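Local coordinates for amidohydrolase 3 domain-containing protein (Pyrococcus furiosus, PDB 3ICJ), which is an uncharacterized zinc-dependent hydrolase of the amidohydrolase family that probably cleaves carbon-nitrogen bonds other than peptide bonds, at residues D344-A349 with R370-S375; R391-P396 with G430-S435. One frame throughout, in Å; residues are numbered along the deposited sequence.

Contact 1 of 2, residues D344-A349 with R370-S375; sequences DVAVHA and RIEHAS. With ZN (zinc ion), chain C.
Arg370 lays its aliphatic chain alongside Ala346 on the neighbouring parallel strand, with CG of Arg370 3.7 Å from CB of Ala346. Its CG stands between the backbone N and the carbonyl carbon (chi1 50°), and a bend at chi3 then turns the guanidinium toward Glu372, two residues on and pointing to the same side of the sheet. The grip is side-on and two-pronged: NE of Arg370 reaches OE2 of Glu372 at 2.8 Å, and NH2 of Arg370 reaches OE1 of Glu372 at 2.9 Å, both on the syn side of the carboxylate. Such a pairing fixes the rotation of both flat groups, and OE2 of Glu372 passes 3.4 Å from CB of Ala346. Glu372 OE1 also bonds ND1 of His101, a zinc ligand, so the pair reaches the second shell of the metal site.

Ala349 works mainly through its backbone, its N donating to O of Glu372 at 3.1 Å in a nearly straight bond (168°). On the side of Val347 and Ile371, facing helix 352-365, CB of Ala349 packs on CG2 of Ile371 at 4.0 Å.

At the C-terminal end of the pairing, His348 and His373 converge in an offset edge-to-face pair, the edge of the His373 ring toward the face of His348, planes 80° apart. His348 ND1 (2.1 Å) and His373 NE2 (2.4 Å) bind one zinc ion, Gly301 O and Gln395 OE1 holding their other ring nitrogens. Carboxylated Lys296 completes this set of protein ligands, placed at the C-terminal ends of strands, as in the binuclear amidohydrolase barrel.

Contact 2 of 2, residues R391-P396 with G430-S435; sequences RISAQP and GFSTDS. With ZN (zinc ion), chain B.
The hydroxyl of Ser432 is gripped by two groups of the facing segment: NE2 of Gln395 donates to Ser432 OG at 2.6 Å, and OG of Ser393 shares a hydrogen bond with it at 3.1 Å. Strands 391-394 and 429-431 are parallel neighbours in the amidohydrolase barrel, and this polar cluster sits where their pairing gives way to loops. Ser432 OG lies between its backbone N and carbonyl carbon (chi1 49°), which turns it toward both partners. A bend at chi2 of Gln395 swings the amide nitrogen back toward the serine hydroxyl, and Ser432 OG stands 25° out of the amide plane. Both partners have further bonds: Ser393 OG with the hydroxyl of Ser100, Gln395 OE1 with ND1 of His373, a zinc ligand.

Backbone bonds hold the strands together: Gly430 N to Ile392 O, Ala394 N to Gly430 O at 3.0 Å and Ser432 N to Ala394 O. CG of Gln395 touches CB of Asp434 at 3.9 Å, while OD1 of Asp434 binds a zinc ion at 2.4 Å together with His101, His103 and carboxylated Lys296.

On the side facing helices 442-451 and 463-477, CG of Pro396 sits over one face of the Phe431 ring in a CH-pi contact, 3.5 Å from the ring centroid and only 2° off the normal.

Overall arrangement
Contact 1 closes before contact 2 opens along the chain, and their centres lie about 10 Å apart in a run of four parallel strands of the barrel wall, in the order 346-349, 370-371, 391-394, 429-431. Contact 1 pairs the two strands of the beta-alpha-beta unit that helix 352-365 connects; contact 2 joins the next two strands. The middle pair, 370-371 and 391-394, joins them: His373 N probably donates to Ser393 O at 2.7 Å. Asp344 and Arg391 add a salt bridge between the contacts. Contact 1 gives two histidines to one zinc ion and contact 2 an aspartate to the other, with carboxylated Lys296 binding both, so this run of strands lines one side of a binuclear metal centre.

Contact 1 of 2, residues D344-A349 with R370-S375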
ATOM      1  N   ASP A 344       7.633 -10.282  11.317  1.00 37.61           N
ATOM      2  CA  ASP A 344       8.359  -9.134  10.752  1.00 34.48           C
ATOM      3  C   ASP A 344       7.915  -7.797  11.394  1.00 37.91           C
ATOM      4  O   ASP A 344       6.808  -7.676  11.940  1.00 35.61           O
ATOM      5  CB  ASP A 344       8.126  -9.068   9.221  1.00 33.42           C
ATOM      6  CG  ASP A 344       9.207  -8.261   8.479  1.00 41.59           C
ATOM      7  OD1 ASP A 344      10.275  -7.941   9.070  1.00 41.31           O
ATOM      8  OD2 ASP A 344       8.988  -7.975   7.285  1.00 42.43           O
ATOM      9  N   VAL A 345       8.774  -6.786  11.326  1.00 36.46           N
ATOM     10  CA  VAL A 345       8.400  -5.440  11.769  1.00 34.84           C
ATOM     11  C   VAL A 345       8.662  -4.449  10.633  1.00 36.13           C
ATOM     12  O   VAL A 345       9.791  -4.367  10.093  1.00 35.74           O
ATOM     13  CB  VAL A 345       9.166  -5.028  13.069  1.00 31.17           C
ATOM     14  CG1 VAL A 345       8.783  -3.612  13.519  1.00 35.08           C
ATOM     15  CG2 VAL A 345       8.914  -6.021  14.202  1.00 34.85           C
ATOM     16  N   ALA A 346       7.618  -3.719  10.258  1.00 35.70           N
ATOM     17  CA  ALA A 346       7.710  -2.691   9.238  1.00 33.48           C
ATOM     18  C   ALA A 346       7.499  -1.352   9.905  1.00 37.27           C
ATOM     19  O   ALA A 346       6.547  -1.170  10.657  1.00 39.65           O
ATOM     20  CB  ALA A 346       6.671  -2.904   8.165  1.00 31.66           C
ATOM     21  N   VAL A 347       8.410  -0.423   9.629  1.00 39.32           N
ATOM     22  CA  VAL A 347       8.447   0.859  10.298  1.00 37.36           C
ATOM     23  C   VAL A 347       8.374   1.994   9.264  1.00 36.08           C
ATOM     24  O   VAL A 347       9.276   2.153   8.451  1.00 37.21           O
ATOM     25  CB  VAL A 347       9.746   0.970  11.139  1.00 38.03           C
ATOM     26  CG1 VAL A 347       9.925   2.331  11.692  1.00 40.02           C
ATOM     27  CG2 VAL A 347       9.760  -0.076  12.269  1.00 37.42           C
ATOM     28  N   HIS A 348       7.294   2.766   9.302  1.00 34.55           N
ATOM     29  CA  HIS A 348       7.135   3.994   8.489  1.00 36.67           C
ATOM     30  C   HIS A 348       8.138   5.066   8.960  1.00 38.67           C
ATOM     31  O   HIS A 348       8.123   5.484  10.112  1.00 36.18           O
ATOM     32  CB  HIS A 348       5.664   4.465   8.608  1.00 38.49           C
ATOM     33  CG  HIS A 348       5.401   5.900   8.232  1.00 47.94           C
ATOM     34  ND1 HIS A 348       4.420   6.256   7.331  1.00 59.74           N
ATOM     35  CD2 HIS A 348       5.917   7.068   8.696  1.00 48.89           C
ATOM     36  CE1 HIS A 348       4.361   7.575   7.238  1.00 51.49           C
ATOM     37  NE2 HIS A 348       5.270   8.090   8.045  1.00 49.30           N
ATOM     38  N   ALA A 349       9.044   5.458   8.070  1.00 37.67           N
ATOM     39  CA  ALA A 349       9.976   6.558   8.329  1.00 36.56           C
ATOM     40  C   ALA A 349      10.150   7.393   7.070  1.00 36.07           C
ATOM     41  O   ALA A 349      10.675   6.918   6.062  1.00 39.04           O
ATOM     42  CB  ALA A 349      11.309   6.038   8.799  1.00 33.64           C
ATOM     43  N   ARG A 370      12.081  -3.872   8.081  1.00 35.17           N
ATOM     44  CA  ARG A 370      11.882  -3.120   6.884  1.00 37.87           C
ATOM     45  C   ARG A 370      11.441  -1.701   7.207  1.00 34.48           C
ATOM     46  O   ARG A 370      10.816  -1.445   8.245  1.00 36.22           O
ATOM     47  CB  ARG A 370      10.914  -3.819   5.879  1.00 34.62           C
ATOM     48  CG  ARG A 370       9.615  -4.278   6.454  1.00 36.63           C
ATOM     49  CD  ARG A 370       8.748  -5.005   5.414  1.00 35.59           C
ATOM     50  NE  ARG A 370       8.037  -4.054   4.545  1.00 37.09           N
ATOM     51  CZ  ARG A 370       7.165  -4.402   3.601  1.00 42.25           C
ATOM     52  NH1 ARG A 370       6.902  -5.685   3.363  1.00 39.36           N
ATOM     53  NH2 ARG A 370       6.566  -3.462   2.879  1.00 37.88           N
ATOM     54  N   ILE A 371      11.764  -0.790   6.290  1.00 37.27           N
ATOM     55  CA  ILE A 371      11.354   0.605   6.390  1.00 37.62           C
ATOM     56  C   ILE A 371      10.416   0.924   5.222  1.00 35.13           C
ATOM     57  O   ILE A 371      10.718   0.637   4.063  1.00 41.33           O
ATOM     58  CB  ILE A 371      12.596   1.590   6.440  1.00 33.39           C
ATOM     59  CG1 ILE A 371      13.349   1.438   7.759  1.00 34.97           C
ATOM     60  CG2 ILE A 371      12.165   3.056   6.245  1.00 32.07           C
ATOM     61  CD1 ILE A 371      14.694   2.209   7.782  1.00 38.03           C
ATOM     62  N   GLU A 372       9.255   1.478   5.554  1.00 33.82           N
ATOM     63  CA  GLU A 372       8.299   1.943   4.573  1.00 34.01           C
ATOM     64  C   GLU A 372       8.615   3.407   4.270  1.00 37.70           C
ATOM     65  O   GLU A 372       8.822   4.207   5.196  1.00 37.41           O
ATOM     66  CB  GLU A 372       6.870   1.857   5.136  1.00 36.39           C
ATOM     67  CG  GLU A 372       6.583   0.541   5.851  1.00 38.89           C
ATOM     68  CD  GLU A 372       6.942  -0.647   4.979  1.00 42.99           C
ATOM     69  OE1 GLU A 372       6.318  -0.805   3.913  1.00 37.79           O
ATOM     70  OE2 GLU A 372       7.868  -1.405   5.344  1.00 46.71           O
ATOM     71  N   HIS A 373       8.621   3.722   2.976  1.00 35.70           N
ATOM     72  CA  HIS A 373       8.886   5.057   2.382  1.00 37.81           C
ATOM     73  C   HIS A 373      10.363   5.401   2.240  1.00 39.30           C
ATOM     74  O   HIS A 373      10.841   5.571   1.110  1.00 42.36           O
ATOM     75  CB  HIS A 373       8.071   6.190   3.035  1.00 41.86           C
ATOM     76  CG  HIS A 373       6.625   5.843   3.231  1.00 43.39           C
ATOM     77  ND1 HIS A 373       5.784   5.552   2.181  1.00 56.27           N
ATOM     78  CD2 HIS A 373       5.892   5.674   4.356  1.00 45.50           C
ATOM     79  CE1 HIS A 373       4.586   5.244   2.646  1.00 60.31           C
ATOM     80  NE2 HIS A 373       4.627   5.309   3.964  1.00 52.14           N
ATOM     81  N   ALA A 374      11.061   5.515   3.379  1.00 35.65           N
ATOM     82  CA  ALA A 374      12.447   6.009   3.437  1.00 39.31           C
ATOM     83  C   ALA A 374      12.644   7.224   2.515  1.00 38.64           C
ATOM     84  O   ALA A 374      13.590   7.263   1.719  1.00 42.11           O
ATOM     85  CB  ALA A 374      13.440   4.876   3.083  1.00 39.97           C
ATOM     86  N   SER A 375      11.736   8.193   2.616  1.00 35.24           N
ATOM     87  CA  SER A 375      11.607   9.278   1.636  1.00 33.12           C
ATOM     88  C   SER A 375      12.839  10.161   1.565  1.00 37.91           C
ATOM     89  O   SER A 375      13.293  10.517   0.474  1.00 39.23           O
ATOM     90  CB  SER A 375      10.368  10.124   1.933  1.00 39.89           C
ATOM     91  OG  SER A 375       9.223   9.293   2.019  1.00 38.56           O
TER
HETATM   92 ZN    ZN C 602       3.247   5.206   5.920  0.50 66.73          ZN

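Contact 2 of 2, residues R391-P396 with G430-S435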
ATOM      1  N   ARG A 391      15.358  -3.818   4.662  1.00 36.90           N
ATOM      2  CA  ARG A 391      14.530  -3.876   3.470  1.00 33.30           C
ATOM      3  C   ARG A 391      13.723  -2.590   3.398  1.00 36.86           C
ATOM      4  O   ARG A 391      13.362  -2.029   4.433  1.00 40.15           O
ATOM      5  CB  ARG A 391      13.630  -5.096   3.535  1.00 35.69           C
ATOM      6  CG  ARG A 391      14.409  -6.418   3.413  1.00 37.69           C
ATOM      7  CD  ARG A 391      13.636  -7.591   3.979  1.00 34.90           C
ATOM      8  NE  ARG A 391      13.639  -7.634   5.443  1.00 35.89           N
ATOM      9  CZ  ARG A 391      12.549  -7.633   6.215  1.00 41.75           C
ATOM     10  NH1 ARG A 391      11.340  -7.620   5.679  1.00 34.43           N
ATOM     11  NH2 ARG A 391      12.664  -7.673   7.541  1.00 35.15           N
ATOM     12  N   ILE A 392      13.470  -2.104   2.187  1.00 33.55           N
ATOM     13  CA  ILE A 392      12.814  -0.807   1.992  1.00 35.76           C
ATOM     14  C   ILE A 392      11.668  -0.940   0.983  1.00 35.86           C
ATOM     15  O   ILE A 392      11.822  -1.529  -0.074  1.00 36.36           O
ATOM     16  CB  ILE A 392      13.809   0.296   1.516  1.00 36.66           C
ATOM     17  CG1 ILE A 392      14.830   0.619   2.625  1.00 37.17           C
ATOM     18  CG2 ILE A 392      13.060   1.576   1.139  1.00 39.30           C
ATOM     19  CD1 ILE A 392      16.056   1.395   2.132  1.00 43.28           C
ATOM     20  N   SER A 393      10.506  -0.423   1.354  1.00 34.51           N
ATOM     21  CA  SER A 393       9.399  -0.310   0.428  1.00 36.85           C
ATOM     22  C   SER A 393       9.211   1.161   0.033  1.00 39.94           C
ATOM     23  O   SER A 393       8.909   2.006   0.885  1.00 45.76           O
ATOM     24  CB  SER A 393       8.130  -0.863   1.055  1.00 45.02           C
ATOM     25  OG  SER A 393       7.200  -1.173   0.036  1.00 45.47           O
ATOM     26  N   ALA A 394       9.386   1.446  -1.252  1.00 41.78           N
ATOM     27  CA  ALA A 394       9.311   2.812  -1.775  1.00 39.59           C
ATOM     28  C   ALA A 394       8.192   2.942  -2.804  1.00 38.04           C
ATOM     29  O   ALA A 394       7.830   1.972  -3.476  1.00 39.93           O
ATOM     30  CB  ALA A 394      10.643   3.213  -2.370  1.00 40.72           C
ATOM     31  N   GLN A 395       7.658   4.159  -2.923  1.00 38.47           N
ATOM     32  CA  GLN A 395       6.507   4.465  -3.764  1.00 39.17           C
ATOM     33  C   GLN A 395       6.936   5.455  -4.853  1.00 39.03           C
ATOM     34  O   GLN A 395       7.000   6.674  -4.595  1.00 41.39           O
ATOM     35  CB  GLN A 395       5.348   5.048  -2.920  1.00 36.67           C
ATOM     36  CG  GLN A 395       4.758   4.096  -1.851  1.00 41.55           C
ATOM     37  CD  GLN A 395       5.654   3.932  -0.610  1.00 54.95           C
ATOM     38  OE1 GLN A 395       6.289   4.894  -0.157  1.00 56.25           O
ATOM     39  NE2 GLN A 395       5.707   2.713  -0.060  1.00 49.53           N
ATOM     40  N   PRO A 396       7.258   4.947  -6.063  1.00 40.78           N
ATOM     41  CA  PRO A 396       7.812   5.859  -7.066  1.00 40.31           C
ATOM     42  C   PRO A 396       6.868   6.974  -7.504  1.00 38.96           C
ATOM     43  O   PRO A 396       7.352   8.045  -7.867  1.00 40.07           O
ATOM     44  CB  PRO A 396       8.147   4.944  -8.241  1.00 36.02           C
ATOM     45  CG  PRO A 396       8.358   3.597  -7.621  1.00 36.26           C
ATOM     46  CD  PRO A 396       7.406   3.531  -6.467  1.00 36.86           C
ATOM     47  N   GLY A 430      11.703  -2.678  -2.764  1.00 35.28           N
ATOM     48  CA  GLY A 430      10.495  -3.106  -3.471  1.00 33.88           C
ATOM     49  C   GLY A 430       9.625  -1.902  -3.763  1.00 38.03           C
ATOM     50  O   GLY A 430       9.752  -0.868  -3.092  1.00 37.51           O
ATOM     51  N   PHE A 431       8.754  -2.041  -4.771  1.00 35.39           N
ATOM     52  CA  PHE A 431       7.878  -0.966  -5.184  1.00 38.03           C
ATOM     53  C   PHE A 431       6.463  -1.169  -4.690  1.00 41.42           C
ATOM     54  O   PHE A 431       5.969  -2.302  -4.609  1.00 37.56           O
ATOM     55  CB  PHE A 431       7.869  -0.791  -6.705  1.00 36.60           C
ATOM     56  CG  PHE A 431       9.072  -0.056  -7.260  1.00 39.63           C
ATOM     57  CD1 PHE A 431      10.035   0.521  -6.424  1.00 37.13           C
ATOM     58  CD2 PHE A 431       9.228   0.063  -8.639  1.00 38.51           C
ATOM     59  CE1 PHE A 431      11.137   1.201  -6.968  1.00 45.48           C
ATOM     60  CE2 PHE A 431      10.319   0.742  -9.184  1.00 35.75           C
ATOM     61  CZ  PHE A 431      11.273   1.317  -8.345  1.00 40.48           C
ATOM     62  N   SER A 432       5.823  -0.047  -4.374  1.00 40.26           N
ATOM     63  CA  SER A 432       4.463  -0.011  -3.880  1.00 46.29           C
ATOM     64  C   SER A 432       3.803   1.303  -4.241  1.00 49.55           C
ATOM     65  O   SER A 432       4.453   2.217  -4.745  1.00 46.96           O
ATOM     66  CB  SER A 432       4.422  -0.196  -2.362  1.00 49.30           C
ATOM     67  OG  SER A 432       5.327   0.661  -1.664  1.00 48.98           O
ATOM     68  N   THR A 433       2.505   1.388  -3.969  1.00 44.33           N
ATOM     69  CA  THR A 433       1.733   2.579  -4.259  1.00 44.35           C
ATOM     70  C   THR A 433       1.254   3.310  -3.013  1.00 48.00           C
ATOM     71  O   THR A 433       0.945   4.506  -3.090  1.00 51.52           O
ATOM     72  CB  THR A 433       0.514   2.233  -5.135  1.00 49.12           C
ATOM     73  OG1 THR A 433      -0.315   1.275  -4.457  1.00 48.28           O
ATOM     74  CG2 THR A 433       0.978   1.637  -6.451  1.00 44.32           C
ATOM     75  N   ASP A 434       1.167   2.591  -1.880  1.00 43.86           N
ATOM     76  CA  ASP A 434       0.543   3.094  -0.644  1.00 42.38           C
ATOM     77  C   ASP A 434      -0.920   3.413  -0.940  1.00 43.24           C
ATOM     78  O   ASP A 434      -1.493   4.334  -0.359  1.00 44.98           O
ATOM     79  CB  ASP A 434       1.301   4.310  -0.051  1.00 49.83           C
ATOM     80  CG  ASP A 434       0.947   4.587   1.420  1.00 54.38           C
ATOM     81  OD1 ASP A 434       0.159   3.825   2.027  1.00 43.65           O
ATOM     82  OD2 ASP A 434       1.458   5.583   1.967  1.00 53.82           O
ATOM     83  N   SER A 435      -1.499   2.639  -1.861  1.00 44.09           N
ATOM     84  CA  SER A 435      -2.891   2.793  -2.296  1.00 46.40           C
ATOM     85  C   SER A 435      -3.793   2.723  -1.047  1.00 50.51           C
ATOM     86  O   SER A 435      -3.562   1.856  -0.160  1.00 45.87           O
ATOM     87  CB  SER A 435      -3.237   1.719  -3.346  1.00 43.32           C
ATOM     88  OG  SER A 435      -4.570   1.810  -3.797  1.00 56.82           O
TER
HETATM   89 ZN    ZN B 601       0.798   3.318   4.300  0.50 50.64          ZN